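Local structure of protein-tyrosine-phosphatase (2Z72) at residues D9-I17 with L180-Q189; G209-R217 with E269-F277. The protein probably removes phosphate from tyrosine in phosphoproteins, working in the cold through a zinc-occupied metal centre of the calcineurin-like phosphoesterase kind. All coordinates share one frame; numbering follows the deposited sequence. Where two conformers were deposited one is given.

Contact 1 (D9-I17 with L180-Q189); sequences DGPYVITPI and LYSADTEIGQ. Unlike the reference sequence in segment 180-189: S182 (reference Gly).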
loop_
_atom_site.group_PDB
_atom_site.type_symbol
_atom_site.label_atom_id
_atom_site.label_comp_id
_atom_site.label_asym_id
_atom_site.label_seq_id
_atom_site.Cartn_x
_atom_site.Cartn_y
_atom_site.Cartn_z
ATOM N N ASP A 9 2.066 15.508 14.553
ATOM C CA ASP A 9 1.408 14.519 13.692
ATOM C C ASP A 9 0.500 15.245 12.710
ATOM O O ASP A 9 -0.109 16.259 13.051
ATOM C CB ASP A 9 0.613 13.553 14.522
ATOM C CG ASP A 9 -0.121 12.470 13.749
ATOM O OD1 ASP A 9 -1.210 12.117 14.230
ATOM O OD2 ASP A 9 0.413 12.007 12.718
ATOM N N GLY A 10 0.372 14.703 11.540
ATOM C CA GLY A 10 -0.504 15.253 10.505
ATOM C C GLY A 10 0.207 15.581 9.236
ATOM O O GLY A 10 1.369 15.206 9.036
ATOM N N PRO A 11 -0.444 16.297 8.318
ATOM C CA PRO A 11 -1.781 16.820 8.491
ATOM C C PRO A 11 -2.872 15.809 8.182
ATOM O O PRO A 11 -2.655 14.817 7.473
ATOM C CB PRO A 11 -1.786 17.921 7.425
ATOM C CG PRO A 11 -0.913 17.414 6.315
ATOM C CD PRO A 11 0.196 16.686 7.046
ATOM N N TYR A 12 -4.043 16.067 8.753
ATOM C CA TYR A 12 -5.288 15.405 8.412
ATOM C C TYR A 12 -6.094 16.434 7.604
ATOM O O TYR A 12 -6.464 17.472 8.127
ATOM C CB TYR A 12 -6.030 15.010 9.676
ATOM C CG TYR A 12 -5.269 14.010 10.524
ATOM C CD1 TYR A 12 -4.371 14.402 11.513
ATOM C CD2 TYR A 12 -5.404 12.637 10.314
ATOM C CE1 TYR A 12 -3.691 13.474 12.284
ATOM C CE2 TYR A 12 -4.727 11.744 11.061
ATOM C CZ TYR A 12 -3.851 12.143 12.032
ATOM O OH TYR A 12 -3.192 11.166 12.757
ATOM N N VAL A 13 -6.310 16.155 6.308
ATOM C CA VAL A 13 -6.890 17.113 5.398
ATOM C C VAL A 13 -8.310 16.719 5.037
ATOM O O VAL A 13 -8.581 15.593 4.669
ATOM C CB VAL A 13 -6.015 17.257 4.118
ATOM C CG1 VAL A 13 -6.704 18.139 3.102
ATOM C CG2 VAL A 13 -4.631 17.768 4.434
ATOM N N ILE A 14 -9.212 17.695 5.204
ATOM C CA ILE A 14 -10.623 17.555 4.794
ATOM C C ILE A 14 -10.760 18.189 3.440
ATOM O O ILE A 14 -10.322 19.331 3.259
ATOM C CB ILE A 14 -11.482 18.379 5.811
ATOM C CG1 ILE A 14 -11.234 17.900 7.228
ATOM C CG2 ILE A 14 -12.903 18.437 5.353
ATOM C CD1 ILE A 14 -11.379 16.447 7.469
ATOM N N THR A 15 -11.350 17.505 2.477
ATOM C CA THR A 15 -11.551 18.004 1.129
ATOM C C THR A 15 -13.004 17.909 0.736
ATOM O O THR A 15 -13.498 16.826 0.483
ATOM C CB THR A 15 -10.674 17.233 0.121
ATOM O OG1 THR A 15 -9.307 17.540 0.443
ATOM C CG2 THR A 15 -10.932 17.723 -1.287
ATOM N N PRO A 16 -13.701 19.018 0.786
ATOM C CA PRO A 16 -15.160 18.984 0.494
ATOM C C PRO A 16 -15.432 18.907 -0.951
ATOM O O PRO A 16 -14.509 19.032 -1.753
ATOM C CB PRO A 16 -15.575 20.340 1.087
ATOM C CG PRO A 16 -14.440 21.240 0.862
ATOM C CD PRO A 16 -13.234 20.347 1.139
ATOM N N ILE A 17 -16.643 18.710 -1.390
ATOM C CA ILE A 17 -16.800 18.522 -2.839
ATOM C C ILE A 17 -16.567 19.792 -3.608
ATOM O O ILE A 17 -16.256 19.763 -4.798
ATOM C CB ILE A 17 -18.169 17.946 -3.181
ATOM C CG1 ILE A 17 -18.277 17.539 -4.653
ATOM C CG2 ILE A 17 -19.239 18.951 -2.819
ATOM C CD1 ILE A 17 -17.131 16.669 -5.165
ATOM N N LEU A 180 -10.686 9.893 10.766
ATOM C CA LEU A 180 -9.581 10.693 10.286
ATOM C C LEU A 180 -9.175 10.309 8.883
ATOM O O LEU A 180 -8.368 11.011 8.281
ATOM C CB LEU A 180 -8.400 10.587 11.257
ATOM C CG LEU A 180 -8.621 11.119 12.668
ATOM C CD1 LEU A 180 -7.388 10.906 13.536
ATOM C CD2 LEU A 180 -8.942 12.616 12.614
ATOM N N TYR A 181 -9.752 9.250 8.368
ATOM C CA TYR A 181 -9.460 8.719 7.011
ATOM C C TYR A 181 -10.734 8.387 6.262
ATOM O O TYR A 181 -10.748 7.528 5.375
ATOM C CB TYR A 181 -8.540 7.459 7.091
ATOM C CG TYR A 181 -7.223 7.836 7.769
ATOM C CD1 TYR A 181 -6.247 8.518 7.048
ATOM C CD2 TYR A 181 -6.959 7.597 9.091
ATOM C CE1 TYR A 181 -5.053 8.914 7.636
ATOM C CE2 TYR A 181 -5.808 7.973 9.697
ATOM C CZ TYR A 181 -4.838 8.623 8.975
ATOM O OH TYR A 181 -3.659 8.986 9.579
ATOM N N SER A 182 -11.824 9.061 6.619
ATOM C CA SER A 182 -13.131 8.830 5.986
ATOM C C SER A 182 -13.201 9.446 4.605
ATOM O O SER A 182 -12.270 10.099 4.104
ATOM C CB SER A 182 -14.197 9.375 6.942
ATOM O OG SER A 182 -14.042 10.785 6.994
ATOM N N ALA A 183 -14.361 9.256 3.961
ATOM C CA ALA A 183 -14.548 9.774 2.609
ATOM C C ALA A 183 -14.558 11.275 2.493
ATOM O O ALA A 183 -14.510 11.826 1.379
ATOM C CB ALA A 183 -15.843 9.212 2.048
ATOM N N ASP A 184 -14.632 12.005 3.597
ATOM C CA ASP A 184 -14.563 13.439 3.619
ATOM C C ASP A 184 -13.116 13.952 3.616
ATOM O O ASP A 184 -12.901 15.159 3.509
ATOM C CB ASP A 184 -15.247 14.044 4.874
ATOM C CG ASP A 184 -14.704 13.474 6.156
ATOM O OD1 ASP A 184 -14.374 14.234 7.084
ATOM O OD2 ASP A 184 -14.616 12.230 6.307
ATOM N N THR A 185 -12.171 13.032 3.775
ATOM C CA THR A 185 -10.798 13.388 3.896
ATOM C C THR A 185 -10.045 13.170 2.590
ATOM O O THR A 185 -10.368 12.238 1.811
ATOM C CB THR A 185 -10.059 12.629 5.037
ATOM O OG1 THR A 185 -9.856 11.285 4.668
ATOM C CG2 THR A 185 -10.849 12.758 6.360
ATOM N N GLU A 186 -9.020 13.961 2.336
ATOM C CA GLU A 186 -8.182 13.812 1.162
ATOM C C GLU A 186 -7.577 12.419 1.066
ATOM O O GLU A 186 -7.667 11.742 0.021
ATOM C CB GLU A 186 -7.076 14.861 1.160
ATOM C CG GLU A 186 -6.196 14.874 -0.079
ATOM C CD GLU A 186 -6.896 15.309 -1.342
ATOM O OE1 GLU A 186 -6.372 15.041 -2.444
ATOM O OE2 GLU A 186 -8.008 15.861 -1.266
ATOM N N ILE A 187 -6.936 11.971 2.139
ATOM C CA ILE A 187 -6.314 10.635 2.151
ATOM C C ILE A 187 -7.384 9.566 1.980
ATOM O O ILE A 187 -7.153 8.596 1.243
ATOM C CB ILE A 187 -5.450 10.439 3.391
ATOM C CG1 ILE A 187 -4.239 11.365 3.421
ATOM C CG2 ILE A 187 -5.040 8.971 3.520
ATOM C CD1 ILE A 187 -3.242 11.180 2.307
ATOM N N GLY A 188 -8.511 9.705 2.637
ATOM C CA GLY A 188 -9.551 8.725 2.507
ATOM C C GLY A 188 -10.066 8.655 1.108
ATOM O O GLY A 188 -10.408 7.540 0.631
ATOM N N GLN A 189 -10.230 9.759 0.402
ATOM C CA GLN A 189 -10.692 9.786 -0.976
ATOM C C GLN A 189 -9.658 9.109 -1.876
ATOM O O GLN A 189 -10.016 8.290 -2.759
ATOM C CB GLN A 189 -10.908 11.236 -1.406
ATOM C CG GLN A 189 -12.093 11.871 -0.721
ATOM C CD GLN A 189 -12.071 13.373 -0.742
ATOM O OE1 GLN A 189 -11.328 14.020 -1.434
ATOM N NE2 GLN A 189 -12.956 13.941 0.088
HETATM O O HOH W 1 -6.531 13.693 4.503
#
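Y12 is met by L180 over one face of its ring and turns an edge to the face of Y181. L180 CD1, an off-centre CH-pi partner, lies 3.7 Å from Y12 CE2, while the pair with Y181 is offset edge-to-face, planes at 63°. Tyrosine suits both buried places, its hydroxyl satisfied by D9 at Y12 and by N123 at Y181. V13 O accepts from E186 N at 2.9 Å, the donor standing above the carbonyl plane, and T185 CA adds a CA-H...O contact. Water 1 takes up the V13 and I187 amides, and the side chains of V13 and E186 run side by side, CG1 packed on CB. I14 starts away from 180-189, but its bend at chi2 (-52°) returns CD1 to within 3.9 Å of T185 CG2. T15 is gripped three times: its N reaches D184 O at 3.0 Å, its OG1 gives its proton to the anti side of E186 OE2 at 2.7 Å, and its O receives Q189 NE2 in the carbonyl plane at 3.0 Å. The other N-H of Q189 goes to A183 O. K60 forms a salt bridge with E186 OE2 and a hydrogen bond with Q189 OE1, while Y130 is hydrogen-bonded to E186 OE1. The arrangement is a single beta bridge, I14 with T185, joining an outer strand of a three-stranded antiparallel sheet to a type I turn whose T185 N-caps helix 186-192.

Contact 2 (G209-R217 with E269-F277); sequences GISSEWISR and ELDTILQHF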
loop_
_atom_site.group_PDB
_atom_site.type_symbol
_atom_site.label_atom_id
_atom_site.label_comp_id
_atom_site.label_asym_id
_atom_site.label_seq_id
_atom_site.Cartn_x
_atom_site.Cartn_y
_atom_site.Cartn_z
ATOM N N GLY A 209 -2.943 -13.074 -0.798
ATOM C CA GLY A 209 -2.805 -14.150 -1.789
ATOM C C GLY A 209 -4.172 -14.563 -2.247
ATOM O O GLY A 209 -5.178 -14.237 -1.697
ATOM N N ILE A 210 -4.184 -15.370 -3.354
ATOM C CA ILE A 210 -5.411 -15.845 -3.955
ATOM C C ILE A 210 -5.542 -17.339 -3.635
ATOM O O ILE A 210 -4.692 -18.137 -4.003
ATOM C CB ILE A 210 -5.429 -15.569 -5.468
ATOM C CG1 ILE A 210 -5.054 -14.137 -5.825
ATOM C CG2 ILE A 210 -6.794 -15.997 -6.051
ATOM C CD1 ILE A 210 -6.051 -13.101 -5.354
ATOM N N SER A 211 -6.637 -17.663 -2.982
ATOM C CA SER A 211 -7.032 -19.019 -2.639
ATOM C C SER A 211 -7.897 -19.619 -3.748
ATOM O O SER A 211 -8.405 -18.917 -4.617
ATOM C CB SER A 211 -7.761 -19.072 -1.326
ATOM O OG SER A 211 -9.012 -18.361 -1.473
ATOM N N SER A 212 -8.082 -20.914 -3.700
ATOM C CA SER A 212 -8.866 -21.622 -4.726
ATOM C C SER A 212 -10.314 -21.190 -4.700
ATOM O O SER A 212 -11.041 -21.297 -5.710
ATOM C CB SER A 212 -8.721 -23.129 -4.502
ATOM O OG SER A 212 -7.411 -23.486 -4.986
ATOM N N GLU A 213 -10.780 -20.645 -3.583
ATOM C CA GLU A 213 -12.183 -20.097 -3.506
ATOM C C GLU A 213 -12.407 -18.991 -4.507
ATOM O O GLU A 213 -13.554 -18.818 -4.948
ATOM C CB GLU A 213 -12.496 -19.667 -2.064
ATOM C CG GLU A 213 -13.876 -19.102 -1.822
ATOM C CD GLU A 213 -14.289 -18.953 -0.384
ATOM O OE1 GLU A 213 -13.427 -19.250 0.455
ATOM O OE2 GLU A 213 -15.434 -18.434 -0.172
ATOM N N TRP A 214 -11.379 -18.213 -4.868
ATOM C CA TRP A 214 -11.521 -17.224 -5.927
ATOM C C TRP A 214 -12.107 -17.856 -7.208
ATOM O O TRP A 214 -12.926 -17.306 -7.907
ATOM C CB TRP A 214 -10.128 -16.592 -6.204
ATOM C CG TRP A 214 -10.110 -15.664 -7.407
ATOM C CD1 TRP A 214 -10.009 -15.958 -8.754
ATOM C CD2 TRP A 214 -10.187 -14.232 -7.340
ATOM N NE1 TRP A 214 -10.022 -14.860 -9.525
ATOM C CE2 TRP A 214 -10.135 -13.767 -8.672
ATOM C CE3 TRP A 214 -10.308 -13.295 -6.291
ATOM C CZ2 TRP A 214 -10.193 -12.441 -8.965
ATOM C CZ3 TRP A 214 -10.355 -11.974 -6.628
ATOM C CH2 TRP A 214 -10.297 -11.514 -7.936
ATOM N N ILE A 215 -11.513 -19.000 -7.555
ATOM C CA ILE A 215 -11.860 -19.723 -8.797
ATOM C C ILE A 215 -13.260 -20.264 -8.766
ATOM O O ILE A 215 -14.036 -20.139 -9.683
ATOM C CB ILE A 215 -10.817 -20.851 -9.041
ATOM C CG1 ILE A 215 -9.384 -20.316 -9.166
ATOM C CG2 ILE A 215 -11.260 -21.667 -10.225
ATOM C CD1 ILE A 215 -8.284 -21.325 -9.367
ATOM N N SER A 216 -13.595 -20.818 -7.595
ATOM C CA SER A 216 -14.948 -21.399 -7.508
ATOM C C SER A 216 -16.016 -20.319 -7.527
ATOM O O SER A 216 -17.124 -20.596 -8.045
ATOM C CB SER A 216 -15.130 -22.346 -6.346
ATOM O OG SER A 216 -14.854 -21.686 -5.148
ATOM N N ARG A 217 -15.731 -19.120 -7.020
ATOM C CA ARG A 217 -16.638 -17.981 -7.084
ATOM C C ARG A 217 -16.614 -17.237 -8.420
ATOM O O ARG A 217 -17.382 -16.311 -8.574
ATOM C CB ARG A 217 -16.314 -16.998 -5.952
ATOM C CG ARG A 217 -16.673 -17.641 -4.578
ATOM C CD ARG A 217 -16.551 -16.585 -3.501
ATOM N NE ARG A 217 -16.918 -17.212 -2.212
ATOM C CZ ARG A 217 -18.160 -17.317 -1.776
ATOM N NH1 ARG A 217 -19.202 -16.854 -2.445
ATOM N NH2 ARG A 217 -18.373 -17.912 -0.610
ATOM N N GLU A 269 -0.935 -26.991 -6.560
ATOM C CA GLU A 269 -2.095 -26.182 -6.225
ATOM C C GLU A 269 -1.770 -24.757 -6.687
ATOM O O GLU A 269 -2.596 -24.127 -7.356
ATOM C CB GLU A 269 -2.454 -26.133 -4.734
ATOM C CG GLU A 269 -3.798 -25.555 -4.385
ATOM C CD GLU A 269 -4.580 -25.264 -3.166
ATOM O OE1 GLU A 269 -4.220 -25.857 -2.120
ATOM O OE2 GLU A 269 -5.565 -24.431 -3.287
ATOM N N LEU A 270 -0.540 -24.321 -6.401
ATOM C CA LEU A 270 -0.141 -23.005 -6.924
ATOM C C LEU A 270 -0.221 -22.932 -8.445
ATOM O O LEU A 270 -0.702 -21.919 -8.985
ATOM C CB LEU A 270 1.272 -22.696 -6.418
ATOM C CG LEU A 270 1.832 -21.352 -6.776
ATOM C CD1 LEU A 270 0.991 -20.209 -6.183
ATOM C CD2 LEU A 270 3.240 -21.268 -6.233
ATOM N N ASP A 271 0.220 -23.993 -9.101
ATOM C CA ASP A 271 0.181 -24.004 -10.548
ATOM C C ASP A 271 -1.221 -23.795 -11.055
ATOM O O ASP A 271 -1.410 -23.120 -12.068
ATOM C CB ASP A 271 0.734 -25.325 -11.117
ATOM C CG ASP A 271 2.223 -25.443 -10.932
ATOM O OD1 ASP A 271 2.913 -24.407 -10.847
ATOM O OD2 ASP A 271 2.677 -26.628 -10.964
ATOM N N THR A 272 -2.186 -24.338 -10.346
ATOM C CA THR A 272 -3.564 -24.130 -10.840
ATOM C C THR A 272 -3.979 -22.668 -10.704
ATOM O O THR A 272 -4.728 -22.174 -11.567
ATOM C CB THR A 272 -4.543 -25.020 -10.061
ATOM O OG1 THR A 272 -4.242 -26.393 -10.262
ATOM C CG2 THR A 272 -5.958 -24.839 -10.565
ATOM N N ILE A 273 -3.497 -21.993 -9.704
ATOM C CA ILE A 273 -3.811 -20.559 -9.589
ATOM C C ILE A 273 -3.079 -19.733 -10.607
ATOM O O ILE A 273 -3.638 -18.852 -11.265
ATOM C CB ILE A 273 -3.560 -20.148 -8.123
ATOM C CG1 ILE A 273 -4.526 -20.910 -7.210
ATOM C CG2 ILE A 273 -3.581 -18.637 -8.019
ATOM C CD1 ILE A 273 -4.089 -21.023 -5.766
ATOM N N LEU A 274 -1.775 -19.999 -10.811
ATOM C CA LEU A 274 -1.025 -19.311 -11.819
ATOM C C LEU A 274 -1.718 -19.444 -13.200
ATOM O O LEU A 274 -1.853 -18.515 -13.956
ATOM C CB LEU A 274 0.386 -19.879 -11.959
ATOM C CG LEU A 274 1.323 -19.721 -10.760
ATOM C CD1 LEU A 274 2.628 -20.517 -10.941
ATOM C CD2 LEU A 274 1.569 -18.235 -10.532
ATOM N N GLN A 275 -2.120 -20.681 -13.528
ATOM C CA GLN A 275 -2.785 -20.949 -14.797
ATOM C C GLN A 275 -4.098 -20.194 -14.910
ATOM O O GLN A 275 -4.472 -19.660 -15.962
ATOM C CB GLN A 275 -3.003 -22.493 -14.941
ATOM C CG GLN A 275 -1.712 -23.181 -15.375
ATOM C CD GLN A 275 -1.693 -24.667 -15.092
ATOM O OE1 GLN A 275 -0.610 -25.317 -15.013
ATOM N NE2 GLN A 275 -2.915 -25.207 -14.968
ATOM N N HIS A 276 -4.831 -20.104 -13.799
ATOM C CA HIS A 276 -6.121 -19.447 -13.854
ATOM C C HIS A 276 -5.993 -17.989 -14.295
ATOM O O HIS A 276 -6.853 -17.494 -14.991
ATOM C CB HIS A 276 -6.745 -19.477 -12.421
ATOM C CG HIS A 276 -8.122 -18.914 -12.385
ATOM N ND1 HIS A 276 -8.608 -17.687 -11.979
ATOM C CD2 HIS A 276 -9.192 -19.550 -12.877
ATOM C CE1 HIS A 276 -9.904 -17.590 -12.171
ATOM N NE2 HIS A 276 -10.263 -18.733 -12.703
ATOM N N PHE A 277 -4.940 -17.305 -13.837
ATOM C CA PHE A 277 -4.714 -15.903 -14.156
ATOM C C PHE A 277 -3.749 -15.692 -15.324
ATOM O O PHE A 277 -3.476 -14.569 -15.697
ATOM C CB PHE A 277 -4.155 -15.172 -12.952
ATOM C CG PHE A 277 -5.134 -15.049 -11.795
ATOM C CD1 PHE A 277 -5.123 -15.935 -10.735
ATOM C CD2 PHE A 277 -6.059 -13.983 -11.775
ATOM C CE1 PHE A 277 -5.982 -15.815 -9.649
ATOM C CE2 PHE A 277 -6.886 -13.886 -10.702
ATOM C CZ PHE A 277 -6.860 -14.754 -9.614
HETATM O O HOH W 2 -6.493 -22.316 -1.728
#
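W214 carries its indole anti to the backbone N (chi1 173°), and F277 swings its phenyl to lie beside its own N (chi1 -67°), which brings F277 CZ over one face of the indole near the rim of the five-membered ring, 3.2 Å from W214 NE1. H276 completes the aromatic cluster by bringing its ring rim to rim with that of W214. I215 passes H276 in the opposite direction and lays CG1 over the centre of the imidazole face, 3.7 Å from the ring centroid, a CH-pi contact that a slim, branched aliphatic chain makes well. I210 CG2 meets the edge of F277 at CE1, 3.7 Å away, and I273 CD1 rests against the backbone O of I210. These residues join two helices whose segments cross at 46° with axes 10.5 Å apart. Helix 212-216 follows strand 203-206, and helix 267-277 leads into strand 281-284; the strands are parallel neighbours in the six-stranded sheet, so both helices belong to a beta-alpha-beta crossover with further helices inserted. The zinc ligands H207 and H286 come just after those two strands. At the other end of the interface the chemistry turns polar: S212 OG donates to the anti side of E269 OE2 at 2.7 Å, and water 2 accepts from S212 N while donating to the same oxygen. A small hydroxyl suits this place, where the N-terminal end of helix 212-216 would probably favour the negative charge of E269. L221 covers W214 and F277 from helix 221-231.

The two contacts lie on opposite sides of the chain's centre, their own centres about 36 Å apart, and share no helix or strand. Contact 1 is the more buried, and it relies on directed polar bonds: a strand end and a helix start trade backbone and side-chain hydrogen bonds, with one aromatic pair at its flank. Contact 2, farther from the centre of the chain and partly exposed, joins two helices chiefly through aromatic and aliphatic faces, with one serine-glutamate bond at its edge. Contact 1 ties the N-terminal three-stranded sheet to the turn before helix 186-192, whereas contact 2 joins two helices of one crossover of the six-stranded sheet, two of whose strands lead to zinc ligands.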